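Local coordinates for protein vanadium-dependent haloperoxidase (Zobellia galactanivorans, PDB 4CIT) that uses a bound vanadate ion to oxidise halides with hydrogen peroxide, probably iodide above all, as a bacterial vanadium-dependent iodoperoxidase, at residues Leu240-Asp245 with His424-Ile429; Leu337-Thr342 with Leu356-Phe361. One frame throughout, in Å; residues are numbered along the deposited sequence.

Overall arrangement
Both contacts lie on one side of the chain's centre, their own centres about 11 Å apart, in a largely helical protein. Interaction 1 joins helix 235-253 to the start of helix 426-446; interaction 2 joins the start of helix 340-347 to the loop that precedes helix 367-383. Along the chain, both segments of interaction 2 fall between 240-245 and 424-429. The two touch where Y425 OH meets I338 O at 2.8 Å, probably as a hydrogen bond. They converge on the vanadate: H424 binds its vanadium and R339 one of its oxygens, so residues 85 positions apart, both within the PAP2 superfamily range, meet at one vanadate site, with helix 235-253 packing against the H424 side.

Interaction 1: residues Leu240-Asp245 with His424-Ile429; sequences LKEVYD and HYRAAI. With VO4 (vanadate ion), chain B; VO4 (vanadate ion), chain F; VO4 (vanadate ion), chain D.
E242 and R426 both hold CG anti to the backbone N, and a bend at chi3 (-72°) in R426 turns NE toward the extended glutamate. The two side chains cross at about a right angle, yet carboxylate and guanidinium are nearly coplanar, 5° apart. The salt bridge is gripped side-on: R426 NE donates to E242 OE1 at 2.9 Å and R426 NH2 to E242 OE2 at 2.6 Å, each oxygen met on its syn side. A water links E242 OE1 to R426 N. An alanine in place of E242 would probably leave R426 NE and NH2 without their carboxylate mate and this water, held from the R426 N side, freer to shift. Deeper in, V243 CG2 lies 3.5 Å from H424 O, a buried oxygen without a hydrogen-bond partner, and L240 CD1 meets the Y425 ring edge at CE1, 3.9 Å away. H424 binds vanadium through NE2 at 2.2 Å, the hallmark of vanadium-dependent haloperoxidases, while E363 accepts from its ND1 and from Y425 N. Right beside that ligand, helix 426-446, with Y425 at its N-cap, packs against helix 235-253; P340 of helix 340-347 touches both V243 and Y425, and M419 of helix 407-420 lies against E242.

Interaction 2: residues Leu337-Thr342 with Leu356-Phe361; sequences LIRPET and LQTPPF. With VO4 (vanadate ion), chain F.
R339 and F361 meet through a side-on, two-nitrogen grip on a single carbonyl: R339 NE donates to F361 O at 2.9 Å, nearly along the C=O axis, and R339 NH2 reaches the same oxygen at 3.0 Å from above the carbonyl plane. That oxygen lies close to the guanidinium plane, as does the vanadate oxygen O4, which accepts from R339 NH1 at 3.0 Å and from NH2 at 3.1 Å. NH2 is therefore shared between backbone and ligand. P359 CD sits over one face of the guanidinium, offset toward its rim, and P359 CG also approaches the vanadate O4, at 3.5 Å. The F361 ring brings CD1 to 3.3 Å from R339 NH2.

Farther back, the arginine chain turns at chi2 (-83°) and slides past T358, its CD resting 3.5 Å from T358 CG2. The hydroxyl of T358 points instead to helix 340-347, where OG1 donates to E341 OE2, tip to tip, though the modelled separation is too short to be trusted in detail. Two waters flank this bond: one joins T358 OG1 to E341 N, the other joins E341 OE2 to T358 N. The loop is thus tied to the helix start by the side chains directly and by water-mediated links to both backbone N atoms, and an inverse gamma turn centred on P360 leads on to F361.

Around this core, I423 O accepts from R339 NH1, K332 of helix 307-335 touches both R339 and F361, and R418 of helix 407-420 also donates to the vanadate. Held by F361 O and the vanadate oxygen in its plane, by I423 O at NH1 and with P359 over one face, the guanidinium has little freedom to turn; its positive charge would probably help to balance the negative charge of the vanadate.

Interaction 1: residues Leu240-Asp245 with His424-Ile429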
loop_
_atom_site.group_PDB
_atom_site.type_symbol
_atom_site.label_atom_id
_atom_site.label_comp_id
_atom_site.label_asym_id
_atom_site.label_seq_id
_atom_site.Cartn_x
_atom_site.Cartn_y
_atom_site.Cartn_z
ATOM N N LEU A 240 20.644 -14.690 -12.561
ATOM C CA LEU A 240 21.329 -13.461 -12.988
ATOM C C LEU A 240 21.338 -13.406 -14.487
ATOM O O LEU A 240 21.030 -12.387 -15.137
ATOM C CB LEU A 240 22.800 -13.566 -12.510
ATOM C CG LEU A 240 23.669 -12.389 -12.862
ATOM C CD1 LEU A 240 23.146 -11.188 -12.132
ATOM C CD2 LEU A 240 25.120 -12.662 -12.491
ATOM N N LYS A 241 21.636 -14.574 -15.078
ATOM C CA LYS A 241 21.657 -14.692 -16.520
ATOM C C LYS A 241 20.303 -14.476 -17.155
ATOM O O LYS A 241 20.197 -13.869 -18.207
ATOM C CB LYS A 241 22.257 -16.043 -16.947
ATOM C CG LYS A 241 22.483 -16.225 -18.461
ATOM C CD LYS A 241 22.682 -17.672 -18.923
ATOM C CE LYS A 241 23.236 -17.758 -20.346
ATOM N NZ LYS A 241 22.201 -17.589 -21.404
ATOM N N GLU A 242 19.243 -14.933 -16.523
ATOM C CA GLU A 242 17.890 -14.643 -16.940
ATOM C C GLU A 242 17.580 -13.118 -16.997
ATOM O O GLU A 242 17.110 -12.677 -17.932
ATOM C CB GLU A 242 16.893 -15.414 -16.042
ATOM C CG GLU A 242 15.486 -15.103 -16.516
ATOM C CD GLU A 242 14.324 -15.625 -15.677
ATOM O OE1 GLU A 242 14.520 -16.056 -14.526
ATOM O OE2 GLU A 242 13.151 -15.542 -16.198
ATOM N N VAL A 243 17.864 -12.359 -15.944
ATOM C CA VAL A 243 17.749 -10.923 -15.894
ATOM C C VAL A 243 18.447 -10.282 -17.059
ATOM O O VAL A 243 17.901 -9.425 -17.766
ATOM C CB VAL A 243 18.194 -10.339 -14.534
ATOM C CG1 VAL A 243 18.027 -8.806 -14.583
ATOM C CG2 VAL A 243 17.282 -10.895 -13.446
ATOM N N TYR A 244 19.684 -10.706 -17.242
ATOM C CA TYR A 244 20.579 -10.153 -18.286
ATOM C C TYR A 244 19.970 -10.385 -19.654
ATOM O O TYR A 244 19.800 -9.442 -20.463
ATOM C CB TYR A 244 21.916 -10.842 -18.147
ATOM C CG TYR A 244 22.923 -10.387 -19.175
ATOM C CD1 TYR A 244 23.560 -9.199 -19.045
ATOM C CD2 TYR A 244 23.233 -11.188 -20.242
ATOM C CE1 TYR A 244 24.522 -8.753 -19.968
ATOM C CE2 TYR A 244 24.218 -10.777 -21.156
ATOM C CZ TYR A 244 24.807 -9.528 -21.025
ATOM O OH TYR A 244 25.780 -9.076 -21.907
ATOM N N ASP A 245 19.586 -11.613 -19.906
ATOM C CA ASP A 245 19.043 -12.093 -21.189
ATOM C C ASP A 245 17.657 -11.487 -21.549
ATOM O O ASP A 245 17.389 -11.072 -22.684
ATOM C CB ASP A 245 18.914 -13.642 -21.283
ATOM C CG ASP A 245 20.273 -14.350 -21.352
ATOM O OD1 ASP A 245 21.310 -13.685 -21.651
ATOM O OD2 ASP A 245 20.331 -15.571 -21.116
ATOM N N HIS A 424 14.821 -7.158 -10.369
ATOM C CA HIS A 424 14.634 -8.351 -9.511
ATOM C C HIS A 424 14.980 -9.591 -10.220
ATOM O O HIS A 424 14.662 -9.767 -11.396
ATOM C CB HIS A 424 13.184 -8.456 -8.962
ATOM C CG HIS A 424 12.893 -7.537 -7.804
ATOM N ND1 HIS A 424 13.495 -7.642 -6.577
ATOM C CD2 HIS A 424 12.102 -6.432 -7.734
ATOM C CE1 HIS A 424 13.026 -6.692 -5.774
ATOM N NE2 HIS A 424 12.188 -5.935 -6.458
ATOM N N TYR A 425 15.509 -10.552 -9.473
ATOM C CA TYR A 425 15.650 -11.936 -9.964
ATOM C C TYR A 425 14.320 -12.701 -9.833
ATOM O O TYR A 425 13.435 -12.353 -9.023
ATOM C CB TYR A 425 16.705 -12.704 -9.124
ATOM C CG TYR A 425 18.029 -11.982 -8.880
ATOM C CD1 TYR A 425 18.986 -11.893 -9.818
ATOM C CD2 TYR A 425 18.236 -11.329 -7.700
ATOM C CE1 TYR A 425 20.200 -11.177 -9.596
ATOM C CE2 TYR A 425 19.421 -10.646 -7.432
ATOM C CZ TYR A 425 20.399 -10.545 -8.399
ATOM O OH TYR A 425 21.517 -9.816 -8.031
ATOM N N ARG A 426 14.228 -13.847 -10.502
ATOM C CA ARG A 426 13.053 -14.680 -10.419
ATOM C C ARG A 426 12.628 -15.023 -9.017
ATOM O O ARG A 426 11.392 -14.996 -8.708
ATOM C CB ARG A 426 13.218 -15.948 -11.315
ATOM C CG ARG A 426 12.051 -16.959 -11.247
ATOM C CD ARG A 426 12.413 -18.148 -12.124
ATOM N NE ARG A 426 12.334 -17.746 -13.526
ATOM C CZ ARG A 426 11.221 -17.682 -14.256
ATOM N NH1 ARG A 426 10.052 -18.098 -13.758
ATOM N NH2 ARG A 426 11.269 -17.260 -15.535
ATOM N N ALA A 427 13.566 -15.446 -8.180
ATOM C CA ALA A 427 13.196 -15.891 -6.801
ATOM C C ALA A 427 12.507 -14.807 -6.003
ATOM O O ALA A 427 11.480 -15.067 -5.317
ATOM C CB ALA A 427 14.369 -16.427 -6.059
ATOM N N ALA A 428 13.022 -13.560 -6.093
ATOM C CA ALA A 428 12.428 -12.443 -5.339
ATOM C C ALA A 428 10.998 -12.185 -5.772
ATOM O O ALA A 428 10.131 -11.887 -4.942
ATOM C CB ALA A 428 13.262 -11.183 -5.559
ATOM N N ILE A 429 10.700 -12.470 -7.028
ATOM C CA ILE A 429 9.401 -12.285 -7.575
ATOM C C ILE A 429 8.438 -13.427 -7.246
ATOM O O ILE A 429 7.357 -13.190 -6.680
ATOM C CB ILE A 429 9.484 -12.114 -9.134
ATOM C CG1 ILE A 429 10.296 -10.840 -9.504
ATOM C CG2 ILE A 429 8.109 -12.153 -9.762
ATOM C CD1 ILE A 429 10.696 -10.822 -10.947
HETATM V V VO4 B . 11.182 -4.179 -5.715
HETATM O O4 VO4 F . 12.317 -3.241 -6.284
HETATM O O2 VO4 D . 9.718 -4.905 -6.614
HETATM O O HOH W 1 15.983 -14.446 -12.651
#

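Interaction 2: residues Leu337-Thr342 with Leu356-Phe361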
loop_
_atom_site.group_PDB
_atom_site.type_symbol
_atom_site.label_atom_id
_atom_site.label_comp_id
_atom_site.label_asym_id
_atom_site.label_seq_id
_atom_site.Cartn_x
_atom_site.Cartn_y
_atom_site.Cartn_z
ATOM N N LEU A 337 20.377 -8.652 -0.069
ATOM C CA LEU A 337 20.884 -9.169 -1.344
ATOM C C LEU A 337 21.140 -8.127 -2.377
ATOM O O LEU A 337 20.311 -7.276 -2.651
ATOM C CB LEU A 337 19.893 -10.194 -1.866
ATOM C CG LEU A 337 20.379 -11.033 -3.060
ATOM C CD1 LEU A 337 21.586 -11.949 -2.736
ATOM C CD2 LEU A 337 19.184 -11.858 -3.613
ATOM N N ILE A 338 22.294 -8.270 -3.047
ATOM C CA ILE A 338 22.704 -7.404 -4.135
ATOM C C ILE A 338 21.740 -7.414 -5.322
ATOM O O ILE A 338 21.151 -8.453 -5.639
ATOM C CB ILE A 338 24.110 -7.923 -4.550
ATOM C CG1 ILE A 338 24.870 -6.905 -5.396
ATOM C CG2 ILE A 338 24.009 -9.304 -5.194
ATOM C CD1 ILE A 338 26.402 -7.223 -5.338
ATOM N N ARG A 339 21.535 -6.245 -5.953
ATOM C CA ARG A 339 20.701 -6.071 -7.089
ATOM C C ARG A 339 21.386 -6.518 -8.368
ATOM O O ARG A 339 22.622 -6.524 -8.461
ATOM C CB ARG A 339 20.272 -4.600 -7.198
ATOM C CG ARG A 339 19.359 -4.193 -6.099
ATOM C CD ARG A 339 17.917 -4.606 -6.437
ATOM N NE ARG A 339 16.980 -4.042 -5.442
ATOM C CZ ARG A 339 15.693 -3.841 -5.645
ATOM N NH1 ARG A 339 15.076 -4.260 -6.742
ATOM N NH2 ARG A 339 14.953 -3.343 -4.660
ATOM N N PRO A 340 20.589 -6.971 -9.372
ATOM C CA PRO A 340 21.102 -7.517 -10.593
ATOM C C PRO A 340 22.097 -6.607 -11.360
ATOM O O PRO A 340 23.157 -7.143 -11.809
ATOM C CB PRO A 340 19.839 -7.753 -11.432
ATOM C CG PRO A 340 18.769 -7.972 -10.481
ATOM C CD PRO A 340 19.108 -7.031 -9.330
ATOM N N GLU A 341 21.824 -5.300 -11.457
ATOM C CA GLU A 341 22.756 -4.445 -12.215
ATOM C C GLU A 341 24.157 -4.438 -11.641
ATOM O O GLU A 341 25.139 -4.348 -12.407
ATOM C CB GLU A 341 22.240 -3.009 -12.365
ATOM C CG GLU A 341 22.201 -2.171 -11.118
ATOM C CD GLU A 341 21.915 -0.706 -11.513
ATOM O OE1 GLU A 341 22.785 0.015 -12.077
ATOM O OE2 GLU A 341 20.768 -0.302 -11.407
ATOM N N THR A 342 24.277 -4.435 -10.325
ATOM C CA THR A 342 25.571 -4.422 -9.621
ATOM C C THR A 342 26.430 -5.648 -10.020
ATOM O O THR A 342 27.591 -5.494 -10.425
ATOM C CB THR A 342 25.340 -4.419 -8.132
ATOM O OG1 THR A 342 24.335 -3.403 -7.818
ATOM C CG2 THR A 342 26.653 -4.135 -7.405
ATOM N N LEU A 356 14.387 -0.353 -16.029
ATOM C CA LEU A 356 14.008 0.606 -14.973
ATOM C C LEU A 356 15.221 0.928 -14.123
ATOM O O LEU A 356 16.070 0.082 -13.925
ATOM C CB LEU A 356 12.962 -0.010 -14.080
ATOM C CG LEU A 356 11.665 -0.400 -14.805
ATOM C CD1 LEU A 356 10.721 -1.063 -13.799
ATOM C CD2 LEU A 356 10.962 0.732 -15.512
ATOM N N GLN A 357 15.209 2.091 -13.494
ATOM C CA GLN A 357 16.174 2.394 -12.468
ATOM C C GLN A 357 15.983 1.489 -11.243
ATOM O O GLN A 357 14.844 1.246 -10.853
ATOM C CB GLN A 357 15.996 3.844 -12.048
ATOM C CG GLN A 357 17.050 4.301 -11.059
ATOM C CD GLN A 357 17.005 5.831 -10.782
ATOM O OE1 GLN A 357 16.777 6.298 -9.609
ATOM N NE2 GLN A 357 17.260 6.612 -11.862
ATOM N N THR A 358 17.084 1.068 -10.614
ATOM C CA THR A 358 16.997 0.157 -9.487
ATOM C C THR A 358 16.638 0.935 -8.249
ATOM O O THR A 358 17.247 1.942 -8.008
ATOM C CB THR A 358 18.353 -0.580 -9.280
ATOM O OG1 THR A 358 18.700 -1.268 -10.521
ATOM C CG2 THR A 358 18.158 -1.593 -8.152
ATOM N N PRO A 359 15.599 0.512 -7.516
ATOM C CA PRO A 359 15.275 1.153 -6.289
ATOM C C PRO A 359 16.276 0.988 -5.199
ATOM O O PRO A 359 16.967 -0.013 -5.116
ATOM C CB PRO A 359 13.958 0.509 -5.912
ATOM C CG PRO A 359 13.417 -0.092 -7.167
ATOM C CD PRO A 359 14.649 -0.544 -7.830
ATOM N N PRO A 360 16.353 1.976 -4.274
ATOM C CA PRO A 360 17.392 1.970 -3.285
ATOM C C PRO A 360 17.155 1.143 -2.053
ATOM O O PRO A 360 17.058 1.666 -0.961
ATOM C CB PRO A 360 17.504 3.459 -2.899
ATOM C CG PRO A 360 16.097 3.954 -3.036
ATOM C CD PRO A 360 15.505 3.190 -4.219
ATOM N N PHE A 361 17.111 -0.170 -2.204
ATOM C CA PHE A 361 16.926 -1.075 -1.114
ATOM C C PHE A 361 17.260 -2.481 -1.570
ATOM O O PHE A 361 17.264 -2.732 -2.832
ATOM C CB PHE A 361 15.555 -0.996 -0.424
ATOM C CG PHE A 361 14.407 -0.755 -1.328
ATOM C CD1 PHE A 361 13.799 -1.797 -1.984
ATOM C CD2 PHE A 361 13.925 0.516 -1.491
ATOM C CE1 PHE A 361 12.700 -1.616 -2.770
ATOM C CE2 PHE A 361 12.851 0.756 -2.298
ATOM C CZ PHE A 361 12.245 -0.307 -2.985
HETATM O O4 VO4 F . 12.317 -3.241 -6.284
HETATM O O HOH W 2 19.129 -4.064 -11.149
HETATM O O HOH W 3 19.680 1.990 -11.727
#